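Local coordinates for cellulosomal scaffoldin adaptor protein B (Acetivibrio cellulolyticus, PDB 4U3S), which provides, as the third type II cohesin domain of a cellulosomal scaffoldin, a beta-sandwich module that probably binds a dockerin partner in cellulosome assembly, at residues Ile5-Asp10 against Ala22-Asn27; Gly34-Ile39 against Ile88-Arg93; Gly66-Asn71 against Ser106-Gly111. All coordinates share one frame; numbering follows the deposited sequence.

How the contacts relate
Contacts 1 and 2 are buried strand pairings in the two facing sheets of the cohesin sandwich; contact 3 joins two loops near one end and is only partly buried. In contact 1, 5-10 and 22-27 belong to one hairpin, whereas contact 2 pairs strands far apart in sequence and adds an amide chain to its backbone ladder. Ile5 and Met7 of contact 1 pack on Val37 and Ile39 of contact 2 in the apolar interior. Contact 3 has no ladder, relying on one backbone N-H bonded to the Glu108 carboxylate, waters, and packing by Leu68 and Glu67; Gly111 O ties it to Ile26 N of contact 1, and Leu69 O to Arg93 NE of contact 2.

Contact 1 of 3, residues Ile5-Asp10 against Ala22-Asn27; sequences ITMNFD and ATVKIN
Ile5 packs against Val24 and Ile26 of the antiparallel partner strand. Ile5 CB lies 4.0 Å from Lys25 O. Anti to the backbone N (chi1 -179°), Ile5 CG1 passes 3.6 Å from Lys25 O, with Val24 CG1 and Ile26 CG2 close by. At the tip, Ile5 CD1 rests 3.7 Å from Val24 CG1 and also packs on Val37 of the facing sheet. Along the same face, Met7 CG touches the other branch of Val24, CG2, at 3.9 Å, and its sulfur packs on Ile39 CD1. Phe9 turns a ring edge to Ala22, with CD1 3.8 Å from Ala22 CB. The strands form a beta hairpin in one sheet of the cohesin sandwich, with strand 158-160 parallel to 4-9 and strand 111-120 antiparallel to 19-27. Thr6 with Lys25 and Asn8 with Thr23 are the hydrogen-bonded pairs; Thr23 N to Asn8 O is 2.8 Å and almost straight at 175°. On the other face, Thr6 CG2 lies alongside Lys25 CB, while Thr6 OG1 bonds to Ile160 O. Asn8 OD1 approaches Lys25 CD to 3.7 Å. Lys25 NZ bends back to Ile26 O, and a water bridges Asn8 O and Thr23 OG1.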
loop_
_atom_site.group_PDB
_atom_site.type_symbol
_atom_site.label_atom_id
_atom_site.label_comp_id
_atom_site.label_asym_id
_atom_site.label_seq_id
_atom_site.Cartn_x
_atom_site.Cartn_y
_atom_site.Cartn_z
ATOM N N ILE A 5 -1.813 20.580 -2.113
ATOM C CA ILE A 5 -2.092 19.602 -3.145
ATOM C C ILE A 5 -3.533 19.866 -3.577
ATOM O O ILE A 5 -4.389 20.236 -2.741
ATOM C CB ILE A 5 -1.880 18.145 -2.683
ATOM C CG1 ILE A 5 -2.166 17.182 -3.855
ATOM C CG2 ILE A 5 -2.762 17.811 -1.477
ATOM C CD1 ILE A 5 -1.710 15.779 -3.579
ATOM N N THR A 6 -3.813 19.721 -4.862
ATOM C CA THR A 6 -5.139 19.999 -5.378
ATOM C C THR A 6 -5.378 19.112 -6.588
ATOM O O THR A 6 -4.472 18.380 -7.023
ATOM C CB THR A 6 -5.289 21.496 -5.734
ATOM O OG1 THR A 6 -6.673 21.831 -5.905
ATOM C CG2 THR A 6 -4.500 21.853 -6.989
ATOM N N MET A 7 -6.604 19.145 -7.078
ATOM C CA MET A 7 -6.933 18.618 -8.419
ATOM C C MET A 7 -7.533 19.735 -9.271
ATOM O O MET A 7 -8.358 20.523 -8.800
ATOM C CB MET A 7 -7.945 17.481 -8.326
ATOM C CG MET A 7 -7.372 16.130 -8.056
ATOM S SD MET A 7 -8.653 14.845 -8.064
ATOM C CE MET A 7 -9.407 15.070 -6.439
ATOM N N ASN A 8 -7.112 19.783 -10.523
ATOM C CA ASN A 8 -7.644 20.716 -11.514
ATOM C C ASN A 8 -8.200 19.892 -12.655
ATOM O O ASN A 8 -7.540 18.959 -13.111
ATOM C CB ASN A 8 -6.522 21.609 -12.055
ATOM C CG ASN A 8 -5.827 22.394 -10.961
ATOM O OD1 ASN A 8 -4.594 22.420 -10.877
ATOM N ND2 ASN A 8 -6.611 22.997 -10.095
ATOM N N PHE A 9 -9.400 20.260 -13.110
ATOM C CA PHE A 9 -10.015 19.644 -14.274
ATOM C C PHE A 9 -9.742 20.499 -15.504
ATOM O O PHE A 9 -9.821 21.714 -15.429
ATOM C CB PHE A 9 -11.534 19.542 -14.103
ATOM C CG PHE A 9 -11.979 18.832 -12.845
ATOM C CD1 PHE A 9 -11.443 17.616 -12.491
ATOM C CD2 PHE A 9 -12.979 19.378 -12.042
ATOM C CE1 PHE A 9 -11.869 16.945 -11.348
ATOM C CE2 PHE A 9 -13.404 18.729 -10.895
ATOM C CZ PHE A 9 -12.849 17.506 -10.546
ATOM N N ASP A 10 -9.454 19.881 -16.645
ATOM C CA ASP A 10 -9.324 20.656 -17.894
ATOM C C ASP A 10 -10.671 21.236 -18.309
ATOM O O ASP A 10 -10.728 22.269 -18.999
ATOM C CB ASP A 10 -8.685 19.861 -19.049
ATOM C CG ASP A 10 -9.474 18.613 -19.455
ATOM O OD1 ASP A 10 -10.415 18.210 -18.746
ATOM O OD2 ASP A 10 -9.118 18.019 -20.499
ATOM N N ALA A 22 -8.569 14.982 -14.872
ATOM C CA ALA A 22 -8.294 15.480 -13.530
ATOM C C ALA A 22 -6.806 15.401 -13.267
ATOM O O ALA A 22 -6.218 14.334 -13.257
ATOM C CB ALA A 22 -9.070 14.686 -12.499
ATOM N N THR A 23 -6.176 16.537 -13.085
ATOM C CA THR A 23 -4.753 16.567 -12.795
ATOM C C THR A 23 -4.504 16.837 -11.314
ATOM O O THR A 23 -4.972 17.847 -10.760
ATOM C CB THR A 23 -4.022 17.641 -13.616
ATOM O OG1 THR A 23 -4.094 17.314 -15.008
ATOM C CG2 THR A 23 -2.562 17.694 -13.208
ATOM N N VAL A 24 -3.748 15.946 -10.693
ATOM C CA VAL A 24 -3.271 16.170 -9.323
ATOM C C VAL A 24 -2.005 17.011 -9.392
ATOM O O VAL A 24 -1.055 16.635 -10.076
ATOM C CB VAL A 24 -2.982 14.854 -8.596
ATOM C CG1 VAL A 24 -2.601 15.144 -7.150
ATOM C CG2 VAL A 24 -4.203 13.952 -8.662
ATOM N N LYS A 25 -1.998 18.107 -8.639
ATOM C CA LYS A 25 -0.967 19.136 -8.731
ATOM C C LYS A 25 -0.509 19.487 -7.317
ATOM O O LYS A 25 -1.324 19.550 -6.383
ATOM C CB LYS A 25 -1.529 20.370 -9.420
ATOM C CG LYS A 25 -0.501 21.443 -9.689
ATOM C CD LYS A 25 -1.114 22.835 -9.646
ATOM C CE LYS A 25 -0.055 23.911 -9.866
ATOM N NZ LYS A 25 1.021 23.911 -8.825
ATOM N N ILE A 26 0.795 19.644 -7.137
ATOM C CA ILE A 26 1.343 20.154 -5.863
ATOM C C ILE A 26 1.999 21.518 -6.033
ATOM O O ILE A 26 2.426 21.924 -7.135
ATOM C CB ILE A 26 2.314 19.174 -5.158
ATOM C CG1 ILE A 26 3.593 18.985 -5.974
ATOM C CG2 ILE A 26 1.642 17.810 -4.950
ATOM C CD1 ILE A 26 4.674 18.175 -5.287
ATOM N N ASN A 27 2.044 22.251 -4.935
ATOM C CA ASN A 27 2.691 23.551 -4.913
ATOM C C ASN A 27 3.530 23.624 -3.675
ATOM O O ASN A 27 3.036 23.423 -2.561
ATOM C CB ASN A 27 1.685 24.693 -4.911
ATOM C CG ASN A 27 2.348 26.027 -5.168
ATOM O OD1 ASN A 27 2.939 26.219 -6.217
ATOM N ND2 ASN A 27 2.315 26.910 -4.200
HETATM O O HOH W 1 -6.347 18.457 -16.112
#

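Contact 2 of 3, residues Gly34-Ile39 against Ile88-Arg93; sequences GYQVNI and ILNLSR
Gln36, Asn90 and Asn38 form a chain of side-chain amides across the antiparallel strands. Gln36 NE2 donates to Asn90 OD1 at 2.9 Å, with amide planes almost perpendicular (89°). Asn90 ND2 in turn donates to Asn38 OD1 at 2.9 Å, nearly straight (174°), in both amide planes and on a lone pair of the acceptor. Together these two bonds fix which way round the Asn90 amide lies. Ser92 OG, anti to its backbone N, donates to Tyr35 O at 2.8 Å, an oxygen gripped also by Arg93 N. Backbone bonds pair Tyr35 with Arg93, Val37 with Leu91, and Ile39 with Leu89 reciprocally. Ring and apolar contacts occupy the opposite face. Tyr35 CG stands between its backbone N and carbonyl carbon (chi1 75°), laying the ring over the partner strand: the Arg93 backbone N lies 3.6 Å above its plane, near the rim, and Tyr35 CE1 is 3.5 Å from Arg93 CB. Ile39 CD1 meets Leu91 CD1 at 3.8 Å. This face packs on strand 111-120 of the other sheet. The amide face meets another protein chain, whose backbone bonds to Gln36 OE1, consistent with the partner-binding surface of a cohesin; strands 76-80 and 143-147 flank the pair.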
loop_
_atom_site.group_PDB
_atom_site.type_symbol
_atom_site.label_atom_id
_atom_site.label_comp_id
_atom_site.label_asym_id
_atom_site.label_seq_id
_atom_site.Cartn_x
_atom_site.Cartn_y
_atom_site.Cartn_z
ATOM N N GLY A 34 7.402 11.738 -3.500
ATOM C CA GLY A 34 6.328 10.787 -3.807
ATOM C C GLY A 34 5.003 11.137 -3.193
ATOM O O GLY A 34 4.949 11.858 -2.204
ATOM N N TYR A 35 3.935 10.622 -3.790
ATOM C CA TYR A 35 2.597 10.849 -3.283
ATOM C C TYR A 35 1.841 9.516 -3.250
ATOM O O TYR A 35 2.099 8.620 -4.059
ATOM C CB TYR A 35 1.802 11.864 -4.182
ATOM C CG TYR A 35 1.328 11.246 -5.475
ATOM C CD1 TYR A 35 2.131 11.271 -6.602
ATOM C CD2 TYR A 35 0.125 10.532 -5.543
ATOM C CE1 TYR A 35 1.741 10.630 -7.759
ATOM C CE2 TYR A 35 -0.255 9.862 -6.684
ATOM C CZ TYR A 35 0.546 9.925 -7.797
ATOM O OH TYR A 35 0.159 9.240 -8.924
ATOM N N GLN A 36 0.833 9.474 -2.400
ATOM C CA GLN A 36 -0.236 8.460 -2.524
ATOM C C GLN A 36 -1.516 9.218 -2.240
ATOM O O GLN A 36 -1.597 9.912 -1.233
ATOM C CB GLN A 36 -0.041 7.294 -1.556
ATOM C CG GLN A 36 -1.229 6.341 -1.539
ATOM C CD GLN A 36 -1.024 5.097 -0.683
ATOM O OE1 GLN A 36 -0.103 5.033 0.142
ATOM N NE2 GLN A 36 -1.898 4.128 -0.842
ATOM N N VAL A 37 -2.502 9.114 -3.110
ATOM C CA VAL A 37 -3.783 9.769 -2.885
ATOM C C VAL A 37 -4.941 8.830 -3.113
ATOM O O VAL A 37 -4.877 7.915 -3.952
ATOM C CB VAL A 37 -3.991 11.064 -3.739
ATOM C CG1 VAL A 37 -3.017 12.144 -3.352
ATOM C CG2 VAL A 37 -3.934 10.804 -5.235
ATOM N N ASN A 38 -6.007 9.071 -2.353
ATOM C CA ASN A 38 -7.227 8.311 -2.422
ATOM C C ASN A 38 -8.342 9.253 -2.875
ATOM O O ASN A 38 -8.583 10.289 -2.267
ATOM C CB ASN A 38 -7.518 7.735 -1.043
ATOM C CG ASN A 38 -8.559 6.649 -1.076
ATOM O OD1 ASN A 38 -8.261 5.507 -1.476
ATOM N ND2 ASN A 38 -9.800 6.994 -0.672
ATOM N N ILE A 39 -9.048 8.869 -3.922
ATOM C CA ILE A 39 -10.020 9.743 -4.591
ATOM C C ILE A 39 -11.360 9.024 -4.678
ATOM O O ILE A 39 -11.406 7.846 -5.044
ATOM C CB ILE A 39 -9.528 10.085 -5.996
ATOM C CG1 ILE A 39 -8.266 10.962 -5.918
ATOM C CG2 ILE A 39 -10.612 10.765 -6.812
ATOM C CD1 ILE A 39 -7.548 11.097 -7.251
ATOM N N ILE A 88 -13.782 4.346 -5.930
ATOM C CA ILE A 88 -12.556 4.723 -5.215
ATOM C C ILE A 88 -11.356 4.453 -6.106
ATOM O O ILE A 88 -11.216 3.330 -6.606
ATOM C CB ILE A 88 -12.365 3.967 -3.887
ATOM C CG1 ILE A 88 -13.422 4.418 -2.891
ATOM C CG2 ILE A 88 -10.978 4.269 -3.287
ATOM C CD1 ILE A 88 -13.705 3.434 -1.789
ATOM N N LEU A 89 -10.535 5.485 -6.325
ATOM C CA LEU A 89 -9.201 5.313 -6.906
ATOM C C LEU A 89 -8.144 5.542 -5.835
ATOM O O LEU A 89 -8.289 6.412 -4.951
ATOM C CB LEU A 89 -8.947 6.300 -8.032
ATOM C CG LEU A 89 -9.998 6.371 -9.132
ATOM C CD1 LEU A 89 -9.581 7.391 -10.176
ATOM C CD2 LEU A 89 -10.246 4.982 -9.717
ATOM N N ASN A 90 -7.095 4.727 -5.902
ATOM C CA ASN A 90 -5.933 4.941 -5.091
ATOM C C ASN A 90 -4.687 4.853 -5.955
ATOM O O ASN A 90 -4.420 3.822 -6.573
ATOM C CB ASN A 90 -5.896 3.935 -3.965
ATOM C CG ASN A 90 -4.917 4.339 -2.912
ATOM O OD1 ASN A 90 -3.720 4.136 -3.059
ATOM N ND2 ASN A 90 -5.412 4.928 -1.850
ATOM N N LEU A 91 -3.964 5.958 -6.008
ATOM C CA LEU A 91 -2.870 6.178 -6.953
ATOM C C LEU A 91 -1.629 6.517 -6.169
ATOM O O LEU A 91 -1.701 7.228 -5.180
ATOM C CB LEU A 91 -3.215 7.414 -7.800
ATOM C CG LEU A 91 -4.628 7.593 -8.347
ATOM C CD1 LEU A 91 -4.809 8.987 -8.896
ATOM C CD2 LEU A 91 -4.741 6.581 -9.465
ATOM N N SER A 92 -0.472 6.043 -6.593
ATOM C CA SER A 92 0.765 6.394 -5.939
ATOM C C SER A 92 1.925 6.396 -6.942
ATOM O O SER A 92 1.926 5.601 -7.891
ATOM C CB SER A 92 1.079 5.378 -4.848
ATOM O OG SER A 92 2.273 5.805 -4.199
ATOM N N ARG A 93 2.879 7.301 -6.733
ATOM C CA ARG A 93 4.132 7.286 -7.492
ATOM C C ARG A 93 5.227 7.868 -6.619
ATOM O O ARG A 93 4.961 8.780 -5.817
ATOM C CB ARG A 93 3.987 8.088 -8.776
ATOM C CG ARG A 93 5.139 7.982 -9.748
ATOM C CD ARG A 93 4.800 8.681 -11.073
ATOM N NE ARG A 93 5.975 8.641 -11.941
ATOM C CZ ARG A 93 6.192 7.755 -12.908
ATOM N NH1 ARG A 93 5.295 6.832 -13.202
ATOM N NH2 ARG A 93 7.330 7.781 -13.584
#

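Contact 3 of 3, residues Gly66-Asn71 against Ser106-Gly111; sequences GELLVN and SPEETG
The Glu108 carboxylate takes the backbone N-H of Leu69 on the syn side of OE1, 17° out of its plane; Leu69 N to Glu108 OE1 is 2.8 Å, with an angle of 164° at the hydrogen. On the same side of that plane, Leu68 CB approaches Glu108 OE1 obliquely, to 3.4 Å. One water donates to Glu108 OE2 from well out of the plane and accepts from Val70 N; a second, closer to the plane, also donates to OE2 and has a weak link to Asn71 ND2. Tyr95 OH is a further partner of OE2. A second carboxylate, that of Glu67, has Gly111 CA tilted steeply out of its plane, 3.2 Å from Glu67 OE2, and this oxygen bonds to Thr112 N, at the start of strand 111-120. Glycine at 111 has no side chain in the way of Glu67. The Leu68 and Glu108 side chains run antiparallel alongside one another: Glu108 extends beyond CG toward Leu69, while Leu68 CD2 reaches back to Thr110 O at 3.6 Å. Leu68 CD1 lies 3.9 Å from Gly111 N, and its side chain also packs on Ile26 and Phe32. The loop following strand 64-65 is thereby fastened to the one leading into strand 111-120. With an amide, a tyrosine hydroxyl and two waters about its carboxylate, Glu108 probably remains ionised.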
loop_
_atom_site.group_PDB
_atom_site.type_symbol
_atom_site.label_atom_id
_atom_site.label_comp_id
_atom_site.label_asym_id
_atom_site.label_seq_id
_atom_site.Cartn_x
_atom_site.Cartn_y
_atom_site.Cartn_z
ATOM N N GLY A 66 2.595 13.026 -14.459
ATOM C CA GLY A 66 2.685 14.487 -14.565
ATOM C C GLY A 66 4.100 14.927 -14.893
ATOM O O GLY A 66 4.897 14.142 -15.393
ATOM N N GLU A 67 4.421 16.183 -14.587
ATOM C CA GLU A 67 5.763 16.712 -14.852
ATOM C C GLU A 67 6.794 16.284 -13.796
ATOM O O GLU A 67 7.999 16.256 -14.074
ATOM C CB GLU A 67 5.745 18.229 -15.024
ATOM C CG GLU A 67 5.408 19.049 -13.826
ATOM C CD GLU A 67 4.867 20.412 -14.235
ATOM O OE1 GLU A 67 5.469 21.065 -15.122
ATOM O OE2 GLU A 67 3.827 20.817 -13.705
ATOM N N LEU A 68 6.330 15.972 -12.590
ATOM C CA LEU A 68 7.223 15.487 -11.536
ATOM C C LEU A 68 7.272 13.956 -11.480
ATOM O O LEU A 68 6.395 13.281 -11.992
ATOM C CB LEU A 68 6.787 16.047 -10.191
ATOM C CG LEU A 68 6.576 17.555 -10.103
ATOM C CD1 LEU A 68 6.324 17.892 -8.643
ATOM C CD2 LEU A 68 7.703 18.380 -10.711
ATOM N N LEU A 69 8.318 13.431 -10.848
ATOM C CA LEU A 69 8.517 11.987 -10.620
ATOM C C LEU A 69 8.792 11.215 -11.902
ATOM O O LEU A 69 8.498 10.021 -11.970
ATOM C CB LEU A 69 7.366 11.358 -9.827
ATOM C CG LEU A 69 6.962 12.064 -8.543
ATOM C CD1 LEU A 69 5.718 11.475 -7.894
ATOM C CD2 LEU A 69 8.096 12.111 -7.507
ATOM N N VAL A 70 9.382 11.875 -12.885
ATOM C CA VAL A 70 9.686 11.206 -14.157
ATOM C C VAL A 70 11.184 11.105 -14.454
ATOM O O VAL A 70 11.583 10.636 -15.522
ATOM C CB VAL A 70 8.892 11.833 -15.322
ATOM C CG1 VAL A 70 7.400 11.557 -15.120
ATOM C CG2 VAL A 70 9.196 13.313 -15.482
ATOM N N ASN A 71 12.027 11.518 -13.509
ATOM C CA ASN A 71 13.478 11.370 -13.681
ATOM C C ASN A 71 13.908 9.927 -13.452
ATOM O O ASN A 71 13.931 9.423 -12.298
ATOM C CB ASN A 71 14.209 12.315 -12.738
ATOM C CG ASN A 71 15.669 12.469 -13.076
ATOM O OD1 ASN A 71 16.339 11.500 -13.431
ATOM N ND2 ASN A 71 16.188 13.686 -12.917
ATOM N N SER A 106 18.570 19.078 -6.645
ATOM C CA SER A 106 17.593 19.634 -7.539
ATOM C C SER A 106 16.240 19.052 -7.166
ATOM O O SER A 106 15.735 18.122 -7.823
ATOM C CB SER A 106 17.969 19.290 -8.972
ATOM O OG SER A 106 17.202 20.077 -9.869
ATOM N N PRO A 107 15.658 19.548 -6.076
ATOM C CA PRO A 107 14.389 19.012 -5.616
ATOM C C PRO A 107 13.231 19.406 -6.494
ATOM O O PRO A 107 13.260 20.497 -7.086
ATOM C CB PRO A 107 14.225 19.624 -4.230
ATOM C CG PRO A 107 14.994 20.885 -4.279
ATOM C CD PRO A 107 16.141 20.639 -5.213
ATOM N N GLU A 108 12.258 18.485 -6.609
ATOM C CA GLU A 108 11.003 18.706 -7.322
ATOM C C GLU A 108 9.964 19.129 -6.303
ATOM O O GLU A 108 9.709 18.388 -5.378
ATOM C CB GLU A 108 10.558 17.405 -8.001
ATOM C CG GLU A 108 11.584 16.885 -8.977
ATOM C CD GLU A 108 11.132 15.590 -9.674
ATOM O OE1 GLU A 108 9.970 15.178 -9.483
ATOM O OE2 GLU A 108 11.952 14.942 -10.356
ATOM N N GLU A 109 9.415 20.332 -6.405
ATOM C CA GLU A 109 8.527 20.795 -5.348
ATOM C C GLU A 109 7.174 21.301 -5.796
ATOM O O GLU A 109 6.260 21.427 -4.969
ATOM C CB GLU A 109 9.237 21.892 -4.534
ATOM C CG GLU A 109 10.534 21.389 -3.931
ATOM C CD GLU A 109 11.275 22.409 -3.082
ATOM O OE1 GLU A 109 11.257 23.628 -3.409
ATOM O OE2 GLU A 109 11.897 21.968 -2.097
ATOM N N THR A 110 7.045 21.625 -7.072
ATOM C CA THR A 110 5.855 22.234 -7.588
ATOM C C THR A 110 5.632 21.677 -8.977
ATOM O O THR A 110 6.554 21.662 -9.808
ATOM C CB THR A 110 6.007 23.786 -7.681
ATOM O OG1 THR A 110 6.146 24.341 -6.372
ATOM C CG2 THR A 110 4.808 24.415 -8.385
ATOM N N GLY A 111 4.411 21.237 -9.242
ATOM C CA GLY A 111 4.022 20.741 -10.554
ATOM C C GLY A 111 2.989 19.644 -10.492
ATOM O O GLY A 111 2.543 19.230 -9.422
HETATM O O HOH W 2 10.782 14.607 -12.929
HETATM O O HOH W 3 14.261 15.922 -11.412
#